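Side-chain contacts in SusD superfamily protein (Parabacteroides distasonis, PDB 3OTN), which probably binds carbohydrate or another nutrient at the outer membrane, as a member of the SusD family: residues A[387-392]-A[415-420]; A[300-303]-A[307-310]; A[128-133]-A[157-162]. All coordinates share one frame; numbering follows the deposited sequence. Where two conformers were deposited one is given.

Interaction 1. Residues A[387-392]-A[415-420]. With EDO (1,2-ethanediol), chain S.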
loop_
_atom_site.group_PDB
_atom_site.type_symbol
_atom_site.label_atom_id
_atom_site.label_comp_id
_atom_site.label_asym_id
_atom_site.label_seq_id
_atom_site.Cartn_x
_atom_site.Cartn_y
_atom_site.Cartn_z
ATOM N N ASN A 387 -20.771 -4.401 8.723
ATOM C CA ASN A 387 -21.828 -3.414 9.014
ATOM C C ASN A 387 -21.333 -2.055 9.537
ATOM O O ASN A 387 -21.957 -1.036 9.270
ATOM C CB ASN A 387 -22.873 -4.019 9.948
ATOM C CG ASN A 387 -23.704 -5.099 9.267
ATOM O OD1 ASN A 387 -23.857 -5.115 8.045
ATOM N ND2 ASN A 387 -24.248 -5.996 10.059
ATOM N N GLN A 388 -20.214 -2.049 10.264
ATOM C CA GLN A 388 -19.593 -0.801 10.728
ATOM C C GLN A 388 -19.059 -0.000 9.537
ATOM O O GLN A 388 -19.280 1.195 9.452
ATOM C CB GLN A 388 -18.478 -1.086 11.751
ATOM C CG GLN A 388 -18.987 -1.589 13.123
ATOM C CD GLN A 388 -17.962 -2.473 13.850
ATOM O OE1 GLN A 388 -16.817 -2.616 13.398
ATOM N NE2 GLN A 388 -18.378 -3.081 14.969
ATOM N N ILE A 389 -18.370 -0.681 8.609
ATOM C CA ILE A 389 -17.793 -0.040 7.410
ATOM C C ILE A 389 -18.887 0.472 6.498
ATOM O O ILE A 389 -18.836 1.598 6.035
ATOM C CB ILE A 389 -16.724 -0.963 6.714
ATOM C CG1 ILE A 389 -15.544 -1.168 7.700
ATOM C CG2 ILE A 389 -16.254 -0.374 5.374
ATOM C CD1 ILE A 389 -14.649 -2.361 7.377
ATOM N N ARG A 390 -19.922 -0.329 6.310
ATOM C CA ARG A 390 -21.092 0.082 5.561
ATOM C C ARG A 390 -21.819 1.259 6.237
ATOM O O ARG A 390 -22.187 2.208 5.557
ATOM C CB ARG A 390 -22.039 -1.114 5.339
ATOM C CG ARG A 390 -21.514 -2.125 4.299
ATOM C CD ARG A 390 -22.445 -3.370 4.205
ATOM N NE ARG A 390 -23.771 -2.968 3.787
ATOM C CZ ARG A 390 -24.170 -2.758 2.524
ATOM N NH1 ARG A 390 -23.377 -2.973 1.464
ATOM N NH2 ARG A 390 -25.405 -2.338 2.314
ATOM N N GLY A 391 -21.981 1.203 7.562
ATOM C CA GLY A 391 -22.643 2.286 8.335
ATOM C C GLY A 391 -21.946 3.642 8.232
ATOM O O GLY A 391 -22.594 4.663 8.071
ATOM N N ARG A 392 -20.618 3.646 8.325
ATOM C CA ARG A 392 -19.842 4.842 8.079
ATOM C C ARG A 392 -20.117 5.401 6.667
ATOM O O ARG A 392 -20.170 6.614 6.491
ATOM C CB ARG A 392 -18.365 4.544 8.261
ATOM C CG ARG A 392 -17.465 5.732 8.006
ATOM C CD ARG A 392 -16.075 5.448 8.439
ATOM N NE ARG A 392 -15.432 4.321 7.770
ATOM C CZ ARG A 392 -14.277 3.772 8.173
ATOM N NH1 ARG A 392 -13.625 4.251 9.234
ATOM N NH2 ARG A 392 -13.742 2.757 7.495
ATOM N N TYR A 415 -12.615 -2.828 -2.014
ATOM C CA TYR A 415 -12.533 -1.982 -3.193
ATOM C C TYR A 415 -13.034 -0.564 -2.855
ATOM O O TYR A 415 -12.363 0.431 -3.135
ATOM C CB TYR A 415 -13.371 -2.524 -4.352
ATOM C CG TYR A 415 -12.676 -3.575 -5.218
ATOM C CD1 TYR A 415 -12.380 -4.846 -4.724
ATOM C CD2 TYR A 415 -12.374 -3.310 -6.549
ATOM C CE1 TYR A 415 -11.793 -5.830 -5.531
ATOM C CE2 TYR A 415 -11.789 -4.271 -7.353
ATOM C CZ TYR A 415 -11.513 -5.521 -6.859
ATOM O OH TYR A 415 -10.917 -6.433 -7.679
ATOM N N PHE A 416 -14.205 -0.493 -2.242
ATOM C CA PHE A 416 -14.860 0.782 -2.027
ATOM C C PHE A 416 -14.210 1.642 -0.955
ATOM O O PHE A 416 -14.144 2.868 -1.134
ATOM C CB PHE A 416 -16.337 0.617 -1.747
ATOM C CG PHE A 416 -17.127 -0.027 -2.905
ATOM C CD1 PHE A 416 -16.964 0.404 -4.229
ATOM C CD2 PHE A 416 -18.049 -1.012 -2.648
ATOM C CE1 PHE A 416 -17.709 -0.187 -5.272
ATOM C CE2 PHE A 416 -18.799 -1.602 -3.682
ATOM C CZ PHE A 416 -18.622 -1.177 -4.988
ATOM N N ASP A 417 -13.787 1.032 0.146
ATOM C CA ASP A 417 -13.237 1.769 1.285
ATOM C C ASP A 417 -11.742 2.025 1.170
ATOM O O ASP A 417 -11.256 3.087 1.596
ATOM C CB ASP A 417 -13.522 1.054 2.616
ATOM C CG ASP A 417 -13.998 2.001 3.694
ATOM O OD1 ASP A 417 -15.037 2.635 3.426
ATOM O OD2 ASP A 417 -13.342 2.132 4.766
ATOM N N LEU A 418 -11.015 1.054 0.614
ATOM C CA LEU A 418 -9.562 1.172 0.475
ATOM C C LEU A 418 -9.053 1.600 -0.916
ATOM O O LEU A 418 -7.864 1.477 -1.209
ATOM C CB LEU A 418 -8.906 -0.148 0.896
ATOM C CG LEU A 418 -9.429 -0.724 2.230
ATOM C CD1 LEU A 418 -8.769 -2.074 2.501
ATOM C CD2 LEU A 418 -9.149 0.267 3.366
ATOM N N CYS A 419 -9.925 2.098 -1.785
ATOM C CA CYS A 419 -9.490 2.439 -3.129
ATOM C C CYS A 419 -8.361 3.464 -3.146
ATOM O O CYS A 419 -8.379 4.413 -2.371
ATOM C CB CYS A 419 -10.650 2.975 -3.973
ATOM S SG CYS A 419 -11.604 4.352 -3.215
ATOM N N TYR A 420 -7.419 3.254 -4.069
ATOM C CA TYR A 420 -6.311 4.145 -4.343
ATOM C C TYR A 420 -5.319 4.236 -3.203
ATOM O O TYR A 420 -4.576 5.219 -3.124
ATOM C CB TYR A 420 -6.810 5.528 -4.804
ATOM C CG TYR A 420 -7.835 5.368 -5.943
ATOM C CD1 TYR A 420 -7.468 4.765 -7.139
ATOM C CD2 TYR A 420 -9.149 5.757 -5.787
ATOM C CE1 TYR A 420 -8.391 4.577 -8.169
ATOM C CE2 TYR A 420 -10.094 5.561 -6.816
ATOM C CZ TYR A 420 -9.694 4.968 -8.000
ATOM O OH TYR A 420 -10.586 4.770 -9.044
HETATM C C1 EDO S . -14.681 -4.370 16.157
HETATM O O1 EDO S . -16.064 -4.739 16.113
HETATM C C2 EDO S . -14.489 -3.021 15.477
HETATM O O2 EDO S . -13.409 -2.320 16.110
HETATM O O HOH W 1 -16.731 3.260 5.374
#

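Interaction 2. Residues A[300-303]-A[307-310]. With EDO (1,2-ethanediol), chain O.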
loop_
_atom_site.group_PDB
_atom_site.type_symbol
_atom_site.label_atom_id
_atom_site.label_comp_id
_atom_site.label_asym_id
_atom_site.label_seq_id
_atom_site.Cartn_x
_atom_site.Cartn_y
_atom_site.Cartn_z
ATOM N N LYS A 300 -22.081 7.333 0.980
ATOM C CA LYS A 300 -21.395 8.555 1.387
ATOM C C LYS A 300 -20.069 8.780 0.640
ATOM O O LYS A 300 -19.706 9.922 0.364
ATOM C CB LYS A 300 -21.156 8.578 2.888
ATOM C CG LYS A 300 -20.534 9.861 3.403
ATOM C CD LYS A 300 -20.541 9.920 4.932
ATOM C CE LYS A 300 -19.914 11.203 5.475
ATOM N NZ LYS A 300 -20.028 11.294 6.932
ATOM N N ARG A 301 -19.349 7.705 0.312
ATOM C CA ARG A 301 -18.038 7.833 -0.326
ATOM C C ARG A 301 -18.085 8.533 -1.685
ATOM O O ARG A 301 -17.090 9.174 -2.085
ATOM C CB ARG A 301 -17.356 6.458 -0.434
ATOM C CG ARG A 301 -16.960 5.913 0.967
ATOM C CD ARG A 301 -16.666 4.434 1.074
ATOM N NE ARG A 301 -17.792 3.560 0.755
ATOM C CZ ARG A 301 -17.878 2.276 1.115
ATOM N NH1 ARG A 301 -16.884 1.666 1.778
ATOM N NH2 ARG A 301 -18.955 1.578 0.774
ATOM N N THR A 302 -19.231 8.435 -2.377
ATOM C CA THR A 302 -19.406 9.102 -3.673
ATOM C C THR A 302 -20.112 10.468 -3.579
ATOM O O THR A 302 -20.417 11.087 -4.602
ATOM C CB THR A 302 -20.141 8.176 -4.684
ATOM O OG1 THR A 302 -21.361 7.723 -4.083
ATOM C CG2 THR A 302 -19.243 6.989 -5.045
ATOM N N GLU A 303 -20.350 10.960 -2.372
ATOM C CA GLU A 303 -20.867 12.323 -2.218
ATOM C C GLU A 303 -19.723 13.304 -2.456
ATOM O O GLU A 303 -18.544 12.996 -2.182
ATOM C CB GLU A 303 -21.496 12.539 -0.848
ATOM C CG GLU A 303 -22.712 11.656 -0.624
ATOM C CD GLU A 303 -23.357 11.847 0.747
ATOM O OE1 GLU A 303 -22.881 12.687 1.547
ATOM O OE2 GLU A 303 -24.344 11.130 1.015
ATOM N N TYR A 307 -14.693 10.913 -1.089
ATOM C CA TYR A 307 -13.551 10.306 -1.762
ATOM C C TYR A 307 -13.236 10.949 -3.103
ATOM O O TYR A 307 -12.088 10.867 -3.584
ATOM C CB TYR A 307 -13.795 8.815 -1.934
ATOM C CG TYR A 307 -13.443 7.930 -0.761
ATOM C CD1 TYR A 307 -13.070 8.436 0.491
ATOM C CD2 TYR A 307 -13.489 6.548 -0.909
ATOM C CE1 TYR A 307 -12.696 7.587 1.529
ATOM C CE2 TYR A 307 -13.097 5.689 0.131
ATOM C CZ TYR A 307 -12.726 6.213 1.349
ATOM O OH TYR A 307 -12.383 5.377 2.389
ATOM N N PHE A 308 -14.246 11.575 -3.712
ATOM C CA PHE A 308 -14.117 12.169 -5.035
ATOM C C PHE A 308 -14.595 13.608 -5.031
ATOM O O PHE A 308 -15.388 14.012 -4.158
ATOM C CB PHE A 308 -14.897 11.334 -6.083
ATOM C CG PHE A 308 -14.526 9.883 -6.066
ATOM C CD1 PHE A 308 -13.262 9.483 -6.461
ATOM C CD2 PHE A 308 -15.408 8.925 -5.542
ATOM C CE1 PHE A 308 -12.902 8.133 -6.403
ATOM C CE2 PHE A 308 -15.048 7.600 -5.451
ATOM C CZ PHE A 308 -13.805 7.189 -5.890
ATOM N N PHE A 309 -14.117 14.370 -6.008
ATOM C CA PHE A 309 -14.604 15.735 -6.265
ATOM C C PHE A 309 -14.677 16.034 -7.749
ATOM O O PHE A 309 -14.088 15.334 -8.568
ATOM C CB PHE A 309 -13.857 16.813 -5.455
ATOM C CG PHE A 309 -12.454 17.158 -5.925
ATOM C CD1 PHE A 309 -11.471 16.192 -6.095
ATOM C CD2 PHE A 309 -12.084 18.509 -6.075
ATOM C CE1 PHE A 309 -10.145 16.542 -6.456
ATOM C CE2 PHE A 309 -10.770 18.866 -6.445
ATOM C CZ PHE A 309 -9.800 17.888 -6.630
ATOM N N THR A 310 -15.495 17.030 -8.077
ATOM C CA THR A 310 -15.838 17.381 -9.466
ATOM C C THR A 310 -15.835 18.891 -9.713
ATOM O O THR A 310 -15.993 19.328 -10.845
ATOM C CB THR A 310 -17.256 16.876 -9.803
ATOM O OG1 THR A 310 -18.188 17.514 -8.932
ATOM C CG2 THR A 310 -17.387 15.380 -9.638
HETATM C C1 EDO O . -19.929 20.348 -11.113
HETATM O O1 EDO O . -19.883 19.967 -9.741
HETATM C C2 EDO O . -20.872 19.405 -11.867
HETATM O O2 EDO O . -20.250 18.130 -12.008
HETATM O O HOH W 2 -16.970 11.380 -3.519
#

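Interaction 3. Residues A[128-133]-A[157-162]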
loop_
_atom_site.group_PDB
_atom_site.type_symbol
_atom_site.label_atom_id
_atom_site.label_comp_id
_atom_site.label_asym_id
_atom_site.label_seq_id
_atom_site.Cartn_x
_atom_site.Cartn_y
_atom_site.Cartn_z
ATOM N N TYR A 128 6.798 -6.814 -0.206
ATOM C CA TYR A 128 6.510 -6.009 -1.403
ATOM C C TYR A 128 7.225 -6.626 -2.625
ATOM O O TYR A 128 6.589 -6.881 -3.650
ATOM C CB TYR A 128 6.889 -4.542 -1.237
ATOM C CG TYR A 128 5.835 -3.777 -0.524
ATOM C CD1 TYR A 128 5.650 -3.927 0.855
ATOM C CD2 TYR A 128 4.921 -2.990 -1.231
ATOM C CE1 TYR A 128 4.621 -3.237 1.530
ATOM C CE2 TYR A 128 3.916 -2.298 -0.574
ATOM C CZ TYR A 128 3.761 -2.413 0.793
ATOM O OH TYR A 128 2.761 -1.702 1.414
ATOM N N LEU A 129 8.517 -6.936 -2.475
ATOM C CA LEU A 129 9.276 -7.538 -3.585
ATOM C C LEU A 129 8.641 -8.811 -4.157
ATOM O O LEU A 129 8.481 -8.944 -5.401
ATOM C CB LEU A 129 10.713 -7.821 -3.188
ATOM C CG LEU A 129 11.632 -6.624 -3.071
ATOM C CD1 LEU A 129 12.932 -7.147 -2.415
ATOM C CD2 LEU A 129 11.934 -6.029 -4.460
ATOM N N VAL A 130 8.242 -9.734 -3.297
ATOM C CA VAL A 130 7.704 -11.013 -3.800
ATOM C C VAL A 130 6.358 -10.847 -4.465
ATOM O O VAL A 130 6.075 -11.553 -5.435
ATOM C CB VAL A 130 7.624 -12.185 -2.731
ATOM C CG1 VAL A 130 9.031 -12.620 -2.278
ATOM C CG2 VAL A 130 6.739 -11.815 -1.557
ATOM N N ARG A 131 5.534 -9.919 -3.974
ATOM C CA ARG A 131 4.196 -9.682 -4.555
ATOM C C ARG A 131 4.258 -8.991 -5.916
ATOM O O ARG A 131 3.459 -9.300 -6.785
ATOM C CB ARG A 131 3.323 -8.869 -3.602
ATOM C CG ARG A 131 2.846 -9.708 -2.409
ATOM C CD ARG A 131 1.903 -8.949 -1.523
ATOM N NE ARG A 131 2.565 -7.815 -0.894
ATOM C CZ ARG A 131 1.935 -6.869 -0.216
ATOM N NH1 ARG A 131 0.612 -6.908 -0.054
ATOM N NH2 ARG A 131 2.642 -5.882 0.312
ATOM N N ILE A 132 5.228 -8.096 -6.070
ATOM C CA ILE A 132 5.428 -7.306 -7.285
ATOM C C ILE A 132 6.129 -8.114 -8.363
ATOM O O ILE A 132 5.672 -8.118 -9.505
ATOM C CB ILE A 132 6.229 -5.980 -6.976
ATOM C CG1 ILE A 132 5.384 -5.074 -6.086
ATOM C CG2 ILE A 132 6.619 -5.211 -8.282
ATOM C CD1 ILE A 132 6.132 -3.842 -5.486
ATOM N N PHE A 133 7.234 -8.781 -7.989
ATOM C CA PHE A 133 8.142 -9.421 -8.932
ATOM C C PHE A 133 8.199 -10.917 -8.893
ATOM O O PHE A 133 8.831 -11.506 -9.771
ATOM C CB PHE A 133 9.586 -8.921 -8.667
ATOM C CG PHE A 133 9.747 -7.428 -8.803
ATOM C CD1 PHE A 133 9.786 -6.834 -10.061
ATOM C CD2 PHE A 133 9.924 -6.632 -7.687
ATOM C CE1 PHE A 133 9.945 -5.470 -10.206
ATOM C CE2 PHE A 133 10.090 -5.260 -7.813
ATOM C CZ PHE A 133 10.104 -4.674 -9.069
ATOM N N LYS A 157 8.145 -19.072 -2.430
ATOM C CA LYS A 157 7.905 -19.852 -1.202
ATOM C C LYS A 157 9.077 -19.823 -0.212
ATOM O O LYS A 157 8.862 -19.688 1.001
ATOM C CB LYS A 157 7.501 -21.301 -1.515
ATOM C CG LYS A 157 6.910 -22.027 -0.284
ATOM C CD LYS A 157 6.324 -23.399 -0.677
ATOM C CE LYS A 157 5.525 -24.053 0.483
ATOM N NZ LYS A 157 6.387 -24.294 1.653
ATOM N N GLU A 158 10.299 -19.888 -0.726
ATOM C CA GLU A 158 11.484 -19.775 0.114
ATOM C C GLU A 158 11.622 -18.397 0.786
ATOM O O GLU A 158 12.036 -18.318 1.943
ATOM C CB GLU A 158 12.773 -20.127 -0.665
ATOM C CG GLU A 158 12.910 -21.599 -1.142
ATOM C CD GLU A 158 14.220 -21.852 -1.928
ATOM O OE1 GLU A 158 15.142 -21.015 -1.829
ATOM O OE2 GLU A 158 14.336 -22.882 -2.636
ATOM N N ILE A 159 11.294 -17.325 0.073
ATOM C CA ILE A 159 11.385 -15.983 0.633
ATOM C C ILE A 159 10.398 -15.885 1.811
ATOM O O ILE A 159 10.759 -15.421 2.890
ATOM C CB ILE A 159 11.069 -14.863 -0.392
ATOM C CG1 ILE A 159 12.022 -14.868 -1.607
ATOM C CG2 ILE A 159 11.033 -13.507 0.291
ATOM C CD1 ILE A 159 13.528 -14.893 -1.262
ATOM N N TYR A 160 9.172 -16.350 1.608
ATOM C CA TYR A 160 8.206 -16.399 2.696
ATOM C C TYR A 160 8.659 -17.312 3.866
ATOM O O TYR A 160 8.656 -16.884 5.019
ATOM C CB TYR A 160 6.835 -16.875 2.220
ATOM C CG TYR A 160 5.898 -15.877 1.583
ATOM C CD1 TYR A 160 4.957 -15.183 2.337
ATOM C CD2 TYR A 160 5.860 -15.718 0.209
ATOM C CE1 TYR A 160 4.032 -14.288 1.721
ATOM C CE2 TYR A 160 4.978 -14.835 -0.396
ATOM C CZ TYR A 160 4.062 -14.133 0.355
ATOM O OH TYR A 160 3.179 -13.318 -0.282
ATOM N N ASP A 161 9.042 -18.545 3.562
ATOM C CA ASP A 161 9.319 -19.527 4.624
ATOM C C ASP A 161 10.627 -19.267 5.383
ATOM O O ASP A 161 10.737 -19.636 6.548
ATOM C CB ASP A 161 9.404 -20.952 4.057
ATOM C CG ASP A 161 8.085 -21.475 3.526
ATOM O OD1 ASP A 161 7.029 -20.889 3.794
ATOM O OD2 ASP A 161 8.136 -22.500 2.835
ATOM N N GLU A 162 11.625 -18.712 4.704
ATOM C CA GLU A 162 12.945 -18.492 5.293
ATOM C C GLU A 162 13.194 -17.087 5.789
ATOM O O GLU A 162 14.000 -16.896 6.710
ATOM C CB GLU A 162 14.056 -18.906 4.299
ATOM C CG GLU A 162 14.045 -20.398 3.966
ATOM C CD GLU A 162 15.030 -20.827 2.877
ATOM O OE1 GLU A 162 16.161 -20.288 2.832
ATOM O OE2 GLU A 162 14.670 -21.732 2.080
#

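Interaction 1. Residues A[387-392]-A[415-420]
Arg392 reaches from one helix to Asp417 on the next and meets its carboxylate as a salt bridge, NH2 standing 2.8 Å from OD2. The two side chains cross at about a right angle, yet their flat groups are nearly coplanar in direction, the guanidinium and carboxylate planes lying 11° apart. OD2 sits at the guanidinium edge, near its plane, but it meets a single nitrogen, and with an N-H...O angle of 126° the hydrogen bond is weak, so the attraction probably rests more on charge than on bond direction. Arg392 gets there with CG opposite its backbone N (chi1 179°) and a bend at chi3, a path that takes a long, flexible chain. Water 1 closes the other half of the bridge. In the plane of the guanidinium, it accepts from Arg392 NE at 2.9 Å and donates to Asp417 OD1 at 2.7 Å, while its second proton goes to Ile389 O at 2.8 Å, so the backbone of the first helix is bound to the same carboxylate. Ile389 CG2 packs against the carboxylate carbon, Asp417 CG, at 3.7 Å; a branched apolar residue suits this place because it covers a buried acid with hydrocarbon without competing for its oxygens. An alanine in place of Asp417 would probably cost Arg392 and Arg301, which also pairs with OD1, one of their two carboxylate partners each, and leave water 1 short of an acceptor. Arg392 has further anchors in Glu248, Phe232 O and Thr361 OG1, which fix the rotation of its guanidinium. The contact thus joins the C-terminal parts of helices 380-392 and 403-418, and helix 360-375 packs against both, with Thr361 touching Ile389 and Asp417 and Leu365 adding to the cover of Ile389.

Interaction 2. Residues A[300-303]-A[307-310]
The aliphatic stem of Arg301 lies over one face of the Tyr307 ring, the two side chains running side by side in the same direction. Arg301 CG stands 4.1 Å from the ring centroid and 17° off its normal, a CH-pi contact, and CD continues along the ring to within 3.9 Å of CE2. With CG anti to the carbonyl carbon the stem is laid along the ring, and a bend at chi3 then turns the guanidinium, which does not stack: its plane is 48° from that of the ring. The backbones of the same two residues are tied by Tyr307 N donating to Arg301 O at 3.1 Å, with an N-H...O angle of 154°. Phe308 faces the same short helical turn, presenting the edge of its ring to the Thr302 CG2 methyl, 4.3 Å from CE2, while Tyr307 CB lies over one of its faces, toward the rim. Water 2 accepts from Phe308 N at 2.7 Å and lies 2.6 Å from both Arg301 O and Glu303 O, joining the two backbones beyond their direct bond. In the next shell, Asp299 holds Arg301 through NH2 and its main-chain O receives Thr302 OG1, so one residue orients two neighbours. Arg301 NH1 reaches Asp417 and Gln413, the Tyr307 hydroxyl is bonded to Asp417 O, and Tyr235 meets the Tyr307 ring edge-to-face. Arginine and tyrosine suit these positions because each is apolar along its length and polar at its tip: the hydrocarbon and ring pack against each other at the turn leading into strand 308-312, while the buried guanidinium, set between the carboxylates of Asp299 and Asp417, is likely to remain positively charged.

Interaction 3. Residues A[128-133]-A[157-162]
An apolar helix-helix contact joins the last turns of helix 108-133 to the start of helix 156-172 in the N-terminal, mostly helical part of the protein. The segments run nearly antiparallel, at 163°, with axes 10.5 Å apart. Val130 does most of the bridging, one methyl to each partner. Val130 CG1 slides past Ile159 and meets Ile159 CG2 at 3.4 Å, tighter than ordinary van der Waals contact, whereas Val130 CG2 approaches the Tyr160 ring obliquely, 3.7 Å from CE2. With CG1 opposite the carbonyl carbon (chi1 -66°), the fork of the valine straddles both neighbours, and its compact branches fit between Ile159 and Tyr160. Tyr160, on the flank of its helix, brings its hydroxyl to 4.2 Å from Arg131 CG. The Arg131 guanidinium serves other partners, with NE bonded to Phe127 O and cation-pi contacts to Phe127 and Phe426. Beyond, Tyr160 meets Tyr201 edge-to-face and touches Val197, so helix 187-202 extends the packing. Successive antiparallel helices packed in this way are characteristic of the TPR-like helical scaffold of SusD proteins.

In the fold
Along the chain interaction 3 comes first, then interaction 2, then interaction 1, each closing before the next opens. Interactions 1 and 2 are neighbours in the C-terminal part of the fold, their centres 13 Å apart. Asp417 of interaction 1 also holds Arg301 and Tyr307 of interaction 2, which fastens the turn before strand 308-312 to helix 403-418, with helix 380-392 reached through Arg392. Interaction 3 lies across the molecule, between the N-terminal helices 108-133 and 156-172, its centre 29 Å from that of interaction 1 and 36 Å from that of interaction 2. Interactions 1 and 2 together tie a loop and two helices, whereas interaction 3 is apolar packing within the N-terminal helices.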